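Long-range contact in single-stranded-DNA-specific exonuclease RecJ (Thermus thermophilus, PDB 2ZXR), which degrades single-stranded DNA from the 5' to the 3' end, using divalent metal ions, with no detectable activity on single-stranded RNA: residues A481-K493 and L518-P530. Sequence-based numbering, arbitrary orientation.
Sequences AFRLKGVRVLAWK and LAYEVQAVDLRKP
Val522 N donates to Arg488 O and Leu490 N to Val522 O (each 2.9 Å), and Ala524 N to Leu490 O (2.8 Å). This alternating ladder, with strand axes 24° apart, defines 487-492 and 518-524 as parallel neighbours. The same Val522 O also takes a CA-H...O contact from Val489 CA (3.0 Å).

On one face, Val487 CG1 meets Val522 CG2, while Val489 CG2 touches Ala524 CB. Ala491 CB lies 3.6 Å from Ala524 CB, a close methyl-to-methyl contact. Beyond the corner at Val525, Leu527 extends its chain back across: CD1 reaches Ala491 CB and, at 3.9 Å, Phe482 CE2, approaching that ring obliquely. Val489 CG1 lies over one face of the same ring, toward its rim.

The other face is mixed. Arg488 and Glu521 run side by side in a salt bridge: Arg488 NE reaches Glu521 OE1 from above the carboxylate plane in a nearly straight bond (2.6 Å, 169°), and the NH2 bond is weak. The bend at chi3 of Arg488 (96°) turns the guanidinium so that OE1 lies at its edge. Leu490 CD2 lies over one guanidinium face, toward its rim, and its CD1 packs against Gln523 OE1.

Farther out, Asn512 of strand 503-514 bonds Glu521 OE2, and Leu464 of strand 462-466 packs on Val487 and Val522. A water bridges Trp492 N and Ala524 O where the strands diverge.

The contact thus joins the 481-492 hairpin to strand 517-528 within the RecJ OB domain: one face is apolar, and on the other, beside Leu490, a buried carboxylate is shared between arginine and asparagine, which would probably favour its ionised form.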
ATOM      1  N   ALA A 481      -0.924  10.032  23.011  1.00 50.42           N
ATOM      2  CA  ALA A 481       0.462   9.645  22.840  1.00 49.71           C
ATOM      3  C   ALA A 481       0.952   8.887  24.061  1.00 49.29           C
ATOM      4  O   ALA A 481       0.561   9.187  25.188  1.00 49.49           O
ATOM      5  CB  ALA A 481       1.311  10.877  22.617  1.00 50.33           C
ATOM      6  N   PHE A 482       1.807   7.898  23.836  1.00 48.73           N
ATOM      7  CA  PHE A 482       2.358   7.100  24.926  1.00 47.99           C
ATOM      8  C   PHE A 482       3.672   6.472  24.485  1.00 47.95           C
ATOM      9  O   PHE A 482       4.116   6.687  23.352  1.00 47.53           O
ATOM     10  CB  PHE A 482       1.358   6.020  25.354  1.00 47.86           C
ATOM     11  CG  PHE A 482       1.011   5.051  24.275  1.00 47.67           C
ATOM     12  CD1 PHE A 482       1.722   3.865  24.131  1.00 47.80           C
ATOM     13  CD2 PHE A 482      -0.012   5.337  23.374  1.00 47.93           C
ATOM     14  CE1 PHE A 482       1.421   2.975  23.102  1.00 47.63           C
ATOM     15  CE2 PHE A 482      -0.321   4.459  22.343  1.00 47.22           C
ATOM     16  CZ  PHE A 482       0.398   3.276  22.207  1.00 47.54           C
ATOM     17  N   ARG A 483       4.294   5.700  25.370  1.00 47.35           N
ATOM     18  CA  ARG A 483       5.567   5.078  25.044  1.00 47.13           C
ATOM     19  C   ARG A 483       5.627   3.581  25.207  1.00 46.58           C
ATOM     20  O   ARG A 483       5.036   3.019  26.127  1.00 46.74           O
ATOM     21  CB  ARG A 483       6.690   5.693  25.884  1.00 48.34           C
ATOM     22  CG  ARG A 483       7.133   7.049  25.409  1.00 49.57           C
ATOM     23  CD  ARG A 483       8.585   7.288  25.778  1.00 52.04           C
ATOM     24  NE  ARG A 483       9.171   8.347  24.961  1.00 53.68           N
ATOM     25  CZ  ARG A 483       8.713   9.596  24.919  1.00 53.93           C
ATOM     26  NH1 ARG A 483       7.659   9.946  25.655  1.00 54.10           N
ATOM     27  NH2 ARG A 483       9.301  10.490  24.132  1.00 53.81           N
ATOM     28  N   LEU A 484       6.359   2.936  24.306  1.00 45.75           N
ATOM     29  CA  LEU A 484       6.553   1.496  24.367  1.00 45.15           C
ATOM     30  C   LEU A 484       8.048   1.261  24.220  1.00 45.66           C
ATOM     31  O   LEU A 484       8.625   1.533  23.155  1.00 45.25           O
ATOM     32  CB  LEU A 484       5.809   0.769  23.242  1.00 44.37           C
ATOM     33  CG  LEU A 484       4.284   0.674  23.298  1.00 43.50           C
ATOM     34  CD1 LEU A 484       3.817  -0.219  22.160  1.00 42.07           C
ATOM     35  CD2 LEU A 484       3.830   0.102  24.633  1.00 43.26           C
ATOM     36  N   LYS A 485       8.666   0.761  25.296  1.00 45.03           N
ATOM     37  CA  LYS A 485      10.098   0.487  25.324  1.00 43.77           C
ATOM     38  C   LYS A 485      10.879   1.734  24.893  1.00 42.48           C
ATOM     39  O   LYS A 485      11.783   1.649  24.060  1.00 41.93           O
ATOM     40  CB  LYS A 485      10.444  -0.673  24.381  1.00 44.67           C
ATOM     41  CG  LYS A 485       9.515  -1.887  24.448  1.00 45.82           C
ATOM     42  CD  LYS A 485       9.538  -2.546  25.812  1.00 46.16           C
ATOM     43  CE  LYS A 485       8.593  -3.739  25.831  1.00 47.51           C
ATOM     44  NZ  LYS A 485       8.391  -4.300  27.201  1.00 47.69           N
ATOM     45  N   GLY A 486      10.512   2.889  25.436  1.00 41.20           N
ATOM     46  CA  GLY A 486      11.208   4.121  25.089  1.00 40.75           C
ATOM     47  C   GLY A 486      10.888   4.750  23.734  1.00 40.21           C
ATOM     48  O   GLY A 486      11.470   5.775  23.376  1.00 40.27           O
ATOM     49  N   VAL A 487       9.980   4.154  22.966  1.00 39.36           N
ATOM     50  CA  VAL A 487       9.616   4.723  21.659  1.00 38.48           C
ATOM     51  C   VAL A 487       8.295   5.477  21.766  1.00 38.75           C
ATOM     52  O   VAL A 487       7.299   4.907  22.209  1.00 38.52           O
ATOM     53  CB  VAL A 487       9.438   3.630  20.584  1.00 37.79           C
ATOM     54  CG1 VAL A 487       8.859   4.251  19.325  1.00 37.93           C
ATOM     55  CG2 VAL A 487      10.763   2.953  20.293  1.00 36.71           C
ATOM     56  N   ARG A 488       8.270   6.745  21.354  1.00 39.60           N
ATOM     57  CA  ARG A 488       7.034   7.512  21.438  1.00 40.49           C
ATOM     58  C   ARG A 488       6.103   7.228  20.273  1.00 40.31           C
ATOM     59  O   ARG A 488       6.505   7.318  19.111  1.00 41.50           O
ATOM     60  CB  ARG A 488       7.300   9.024  21.501  1.00 41.47           C
ATOM     61  CG  ARG A 488       6.006   9.817  21.770  1.00 43.07           C
ATOM     62  CD  ARG A 488       6.243  11.251  22.244  1.00 44.43           C
ATOM     63  NE  ARG A 488       6.190  12.210  21.151  1.00 44.47           N
ATOM     64  CZ  ARG A 488       5.214  13.090  20.953  1.00 45.10           C
ATOM     65  NH1 ARG A 488       4.183  13.155  21.789  1.00 46.35           N
ATOM     66  NH2 ARG A 488       5.261  13.893  19.895  1.00 44.03           N
ATOM     67  N   VAL A 489       4.851   6.916  20.586  1.00 39.37           N
ATOM     68  CA  VAL A 489       3.862   6.614  19.564  1.00 38.43           C
ATOM     69  C   VAL A 489       2.627   7.507  19.671  1.00 38.18           C
ATOM     70  O   VAL A 489       2.185   7.830  20.767  1.00 38.77           O
ATOM     71  CB  VAL A 489       3.499   5.078  19.604  1.00 38.44           C
ATOM     72  CG1 VAL A 489       3.795   4.514  20.951  1.00 39.12           C
ATOM     73  CG2 VAL A 489       2.050   4.833  19.237  1.00 37.80           C
ATOM     74  N   LEU A 490       2.108   7.925  18.515  1.00 37.50           N
ATOM     75  CA  LEU A 490       0.936   8.785  18.401  1.00 36.75           C
ATOM     76  C   LEU A 490      -0.182   7.948  17.836  1.00 36.51           C
ATOM     77  O   LEU A 490       0.033   7.160  16.908  1.00 35.94           O
ATOM     78  CB  LEU A 490       1.214   9.939  17.448  1.00 37.42           C
ATOM     79  CG  LEU A 490       2.409  10.798  17.834  1.00 38.90           C
ATOM     80  CD1 LEU A 490       2.855  11.606  16.615  1.00 39.02           C
ATOM     81  CD2 LEU A 490       2.031  11.701  19.011  1.00 40.00           C
ATOM     82  N   ALA A 491      -1.383   8.133  18.367  1.00 36.13           N
ATOM     83  CA  ALA A 491      -2.510   7.328  17.925  1.00 37.07           C
ATOM     84  C   ALA A 491      -3.893   7.933  18.155  1.00 37.44           C
ATOM     85  O   ALA A 491      -4.076   8.828  18.973  1.00 38.23           O
ATOM     86  CB  ALA A 491      -2.436   5.960  18.623  1.00 35.66           C
ATOM     87  N   TRP A 492      -4.864   7.410  17.428  1.00 38.84           N
ATOM     88  CA  TRP A 492      -6.251   7.817  17.571  1.00 41.17           C
ATOM     89  C   TRP A 492      -6.955   6.607  18.175  1.00 42.58           C
ATOM     90  O   TRP A 492      -7.299   5.654  17.469  1.00 42.31           O
ATOM     91  CB  TRP A 492      -6.851   8.166  16.211  1.00 40.84           C
ATOM     92  CG  TRP A 492      -6.261   9.411  15.674  1.00 42.52           C
ATOM     93  CD1 TRP A 492      -5.035   9.561  15.084  1.00 42.10           C
ATOM     94  CD2 TRP A 492      -6.816  10.724  15.789  1.00 43.21           C
ATOM     95  NE1 TRP A 492      -4.793  10.890  14.831  1.00 42.51           N
ATOM     96  CE2 TRP A 492      -5.870  11.625  15.254  1.00 42.95           C
ATOM     97  CE3 TRP A 492      -8.028  11.225  16.297  1.00 43.54           C
ATOM     98  CZ2 TRP A 492      -6.095  13.005  15.214  1.00 44.07           C
ATOM     99  CZ3 TRP A 492      -8.252  12.598  16.255  1.00 44.53           C
ATOM    100  CH2 TRP A 492      -7.289  13.472  15.718  1.00 44.17           C
ATOM    101  N   LYS A 493      -7.150   6.642  19.489  1.00 44.38           N
ATOM    102  CA  LYS A 493      -7.771   5.530  20.182  1.00 46.66           C
ATOM    103  C   LYS A 493      -9.223   5.332  19.802  1.00 48.60           C
ATOM    104  O   LYS A 493     -10.062   6.197  20.035  1.00 48.77           O
ATOM    105  CB  LYS A 493      -7.654   5.711  21.697  1.00 46.04           C
ATOM    106  CG  LYS A 493      -8.200   4.536  22.499  1.00 45.96           C
ATOM    107  CD  LYS A 493      -7.466   3.253  22.170  1.00 45.56           C
ATOM    108  CE  LYS A 493      -7.967   2.081  22.994  1.00 45.81           C
ATOM    109  NZ  LYS A 493      -9.359   1.668  22.638  1.00 46.42           N
ATOM    110  N   LEU A 518      14.769  16.929  14.662  1.00 44.62           N
ATOM    111  CA  LEU A 518      14.109  15.694  14.253  1.00 42.00           C
ATOM    112  C   LEU A 518      13.874  14.772  15.436  1.00 40.41           C
ATOM    113  O   LEU A 518      14.650  14.769  16.375  1.00 40.66           O
ATOM    114  CB  LEU A 518      14.973  14.989  13.207  1.00 42.38           C
ATOM    115  CG  LEU A 518      15.395  15.857  12.014  1.00 42.87           C
ATOM    116  CD1 LEU A 518      16.332  15.091  11.093  1.00 42.75           C
ATOM    117  CD2 LEU A 518      14.159  16.299  11.250  1.00 42.55           C
ATOM    118  N   ALA A 519      12.781  14.014  15.391  1.00 38.44           N
ATOM    119  CA  ALA A 519      12.428  13.052  16.433  1.00 35.89           C
ATOM    120  C   ALA A 519      11.880  11.804  15.720  1.00 35.41           C
ATOM    121  O   ALA A 519      10.983  11.913  14.879  1.00 34.13           O
ATOM    122  CB  ALA A 519      11.360  13.628  17.370  1.00 35.64           C
ATOM    123  N   TYR A 520      12.420  10.634  16.067  1.00 33.51           N
ATOM    124  CA  TYR A 520      12.009   9.376  15.456  1.00 32.36           C
ATOM    125  C   TYR A 520      10.966   8.710  16.293  1.00 32.24           C
ATOM    126  O   TYR A 520      11.247   8.194  17.357  1.00 33.70           O
ATOM    127  CB  TYR A 520      13.230   8.498  15.273  1.00 30.56           C
ATOM    128  CG  TYR A 520      14.129   9.135  14.261  1.00 30.11           C
ATOM    129  CD1 TYR A 520      13.965   8.868  12.899  1.00 29.17           C
ATOM    130  CD2 TYR A 520      15.060  10.107  14.645  1.00 28.61           C
ATOM    131  CE1 TYR A 520      14.700   9.550  11.944  1.00 30.09           C
ATOM    132  CE2 TYR A 520      15.797  10.799  13.700  1.00 28.71           C
ATOM    133  CZ  TYR A 520      15.613  10.519  12.353  1.00 29.45           C
ATOM    134  OH  TYR A 520      16.326  11.204  11.407  1.00 30.77           O
ATOM    135  N   GLU A 521       9.745   8.708  15.794  1.00 32.29           N
ATOM    136  CA  GLU A 521       8.636   8.165  16.555  1.00 32.61           C
ATOM    137  C   GLU A 521       7.774   7.283  15.697  1.00 31.51           C
ATOM    138  O   GLU A 521       8.030   7.121  14.508  1.00 31.39           O
ATOM    139  CB  GLU A 521       7.806   9.333  17.086  1.00 34.52           C
ATOM    140  CG  GLU A 521       8.683  10.422  17.692  1.00 36.57           C
ATOM    141  CD  GLU A 521       7.914  11.672  18.061  1.00 37.79           C
ATOM    142  OE1 GLU A 521       7.973  12.051  19.250  1.00 36.99           O
ATOM    143  OE2 GLU A 521       7.263  12.268  17.165  1.00 38.63           O
ATOM    144  N   VAL A 522       6.737   6.726  16.302  1.00 30.91           N
ATOM    145  CA  VAL A 522       5.844   5.857  15.570  1.00 31.40           C
ATOM    146  C   VAL A 522       4.429   6.398  15.552  1.00 31.68           C
ATOM    147  O   VAL A 522       3.888   6.818  16.572  1.00 33.27           O
ATOM    148  CB  VAL A 522       5.847   4.417  16.159  1.00 30.63           C
ATOM    149  CG1 VAL A 522       4.795   3.576  15.498  1.00 31.50           C
ATOM    150  CG2 VAL A 522       7.201   3.776  15.942  1.00 29.59           C
ATOM    151  N   GLN A 523       3.847   6.402  14.365  1.00 31.17           N
ATOM    152  CA  GLN A 523       2.492   6.860  14.170  1.00 30.78           C
ATOM    153  C   GLN A 523       1.719   5.564  14.073  1.00 30.28           C
ATOM    154  O   GLN A 523       1.888   4.810  13.112  1.00 28.98           O
ATOM    155  CB  GLN A 523       2.385   7.615  12.845  1.00 31.99           C
ATOM    156  CG  GLN A 523       0.994   8.152  12.527  1.00 33.87           C
ATOM    157  CD  GLN A 523       0.664   9.405  13.331  1.00 35.46           C
ATOM    158  OE1 GLN A 523       1.501  10.304  13.469  1.00 35.14           O
ATOM    159  NE2 GLN A 523      -0.567   9.479  13.849  1.00 35.53           N
ATOM    160  N   ALA A 524       0.871   5.302  15.053  1.00 29.75           N
ATOM    161  CA  ALA A 524       0.100   4.066  15.043  1.00 31.10           C
ATOM    162  C   ALA A 524      -1.016   4.053  13.987  1.00 31.01           C
ATOM    163  O   ALA A 524      -1.766   5.012  13.884  1.00 30.88           O
ATOM    164  CB  ALA A 524      -0.487   3.814  16.434  1.00 29.47           C
ATOM    165  N   VAL A 525      -1.102   2.979  13.195  1.00 31.74           N
ATOM    166  CA  VAL A 525      -2.163   2.836  12.204  1.00 32.35           C
ATOM    167  C   VAL A 525      -3.215   1.924  12.846  1.00 33.41           C
ATOM    168  O   VAL A 525      -4.422   2.066  12.592  1.00 34.03           O
ATOM    169  CB  VAL A 525      -1.682   2.224  10.853  1.00 32.97           C
ATOM    170  CG1 VAL A 525      -0.543   3.050  10.280  1.00 33.86           C
ATOM    171  CG2 VAL A 525      -1.255   0.803  11.043  1.00 34.51           C
ATOM    172  N   ASP A 526      -2.774   0.961  13.648  1.00 32.77           N
ATOM    173  CA  ASP A 526      -3.738   0.130  14.367  1.00 33.45           C
ATOM    174  C   ASP A 526      -3.141  -0.138  15.735  1.00 33.41           C
ATOM    175  O   ASP A 526      -1.917  -0.137  15.903  1.00 31.87           O
ATOM    176  CB  ASP A 526      -4.078  -1.190  13.659  1.00 33.89           C
ATOM    177  CG  ASP A 526      -5.421  -1.790  14.150  1.00 36.90           C
ATOM    178  OD1 ASP A 526      -6.100  -1.154  14.997  1.00 37.61           O
ATOM    179  OD2 ASP A 526      -5.815  -2.893  13.696  1.00 37.84           O
ATOM    180  N   LEU A 527      -4.019  -0.345  16.708  1.00 33.76           N
ATOM    181  CA  LEU A 527      -3.618  -0.570  18.090  1.00 35.11           C
ATOM    182  C   LEU A 527      -4.657  -1.484  18.753  1.00 35.92           C
ATOM    183  O   LEU A 527      -5.869  -1.315  18.527  1.00 34.45           O
ATOM    184  CB  LEU A 527      -3.543   0.793  18.785  1.00 36.13           C
ATOM    185  CG  LEU A 527      -3.347   0.968  20.285  1.00 36.64           C
ATOM    186  CD1 LEU A 527      -3.204   2.459  20.553  1.00 37.42           C
ATOM    187  CD2 LEU A 527      -4.543   0.415  21.061  1.00 37.03           C
ATOM    188  N   ARG A 528      -4.192  -2.432  19.574  1.00 36.09           N
ATOM    189  CA  ARG A 528      -5.107  -3.373  20.214  1.00 37.06           C
ATOM    190  C   ARG A 528      -4.543  -4.140  21.417  1.00 38.40           C
ATOM    191  O   ARG A 528      -3.343  -4.126  21.693  1.00 38.30           O
ATOM    192  CB  ARG A 528      -5.558  -4.407  19.183  1.00 36.70           C
ATOM    193  CG  ARG A 528      -4.430  -5.361  18.797  1.00 36.91           C
ATOM    194  CD  ARG A 528      -4.853  -6.439  17.805  1.00 37.13           C
ATOM    195  NE  ARG A 528      -3.794  -7.434  17.619  1.00 37.53           N
ATOM    196  CZ  ARG A 528      -3.901  -8.511  16.845  1.00 37.43           C
ATOM    197  NH1 ARG A 528      -5.021  -8.740  16.176  1.00 38.83           N
ATOM    198  NH2 ARG A 528      -2.888  -9.359  16.736  1.00 37.61           N
ATOM    199  N   LYS A 529      -5.436  -4.812  22.131  1.00 39.33           N
ATOM    200  CA  LYS A 529      -5.032  -5.652  23.245  1.00 41.30           C
ATOM    201  C   LYS A 529      -4.462  -6.827  22.461  1.00 41.68           C
ATOM    202  O   LYS A 529      -5.030  -7.221  21.449  1.00 41.78           O
ATOM    203  CB  LYS A 529      -6.254  -6.084  24.056  1.00 42.23           C
ATOM    204  CG  LYS A 529      -6.021  -7.272  24.984  1.00 44.22           C
ATOM    205  CD  LYS A 529      -7.294  -7.614  25.767  1.00 45.25           C
ATOM    206  CE  LYS A 529      -7.081  -8.794  26.705  1.00 45.77           C
ATOM    207  NZ  LYS A 529      -6.578  -9.984  25.966  1.00 47.18           N
ATOM    208  N   PRO A 530      -3.333  -7.394  22.903  1.00 42.48           N
ATOM    209  CA  PRO A 530      -2.726  -8.524  22.183  1.00 43.23           C
ATOM    210  C   PRO A 530      -3.729  -9.601  21.786  1.00 44.00           C
ATOM    211  O   PRO A 530      -4.637  -9.915  22.539  1.00 43.88           O
ATOM    212  CB  PRO A 530      -1.677  -9.029  23.171  1.00 43.57           C
ATOM    213  CG  PRO A 530      -1.283  -7.763  23.900  1.00 43.09           C
ATOM    214  CD  PRO A 530      -2.616  -7.119  24.158  1.00 42.26           C
TER
HETATM  215  O   HOH W   1      -4.013   5.554  15.540  1.00 32.75           O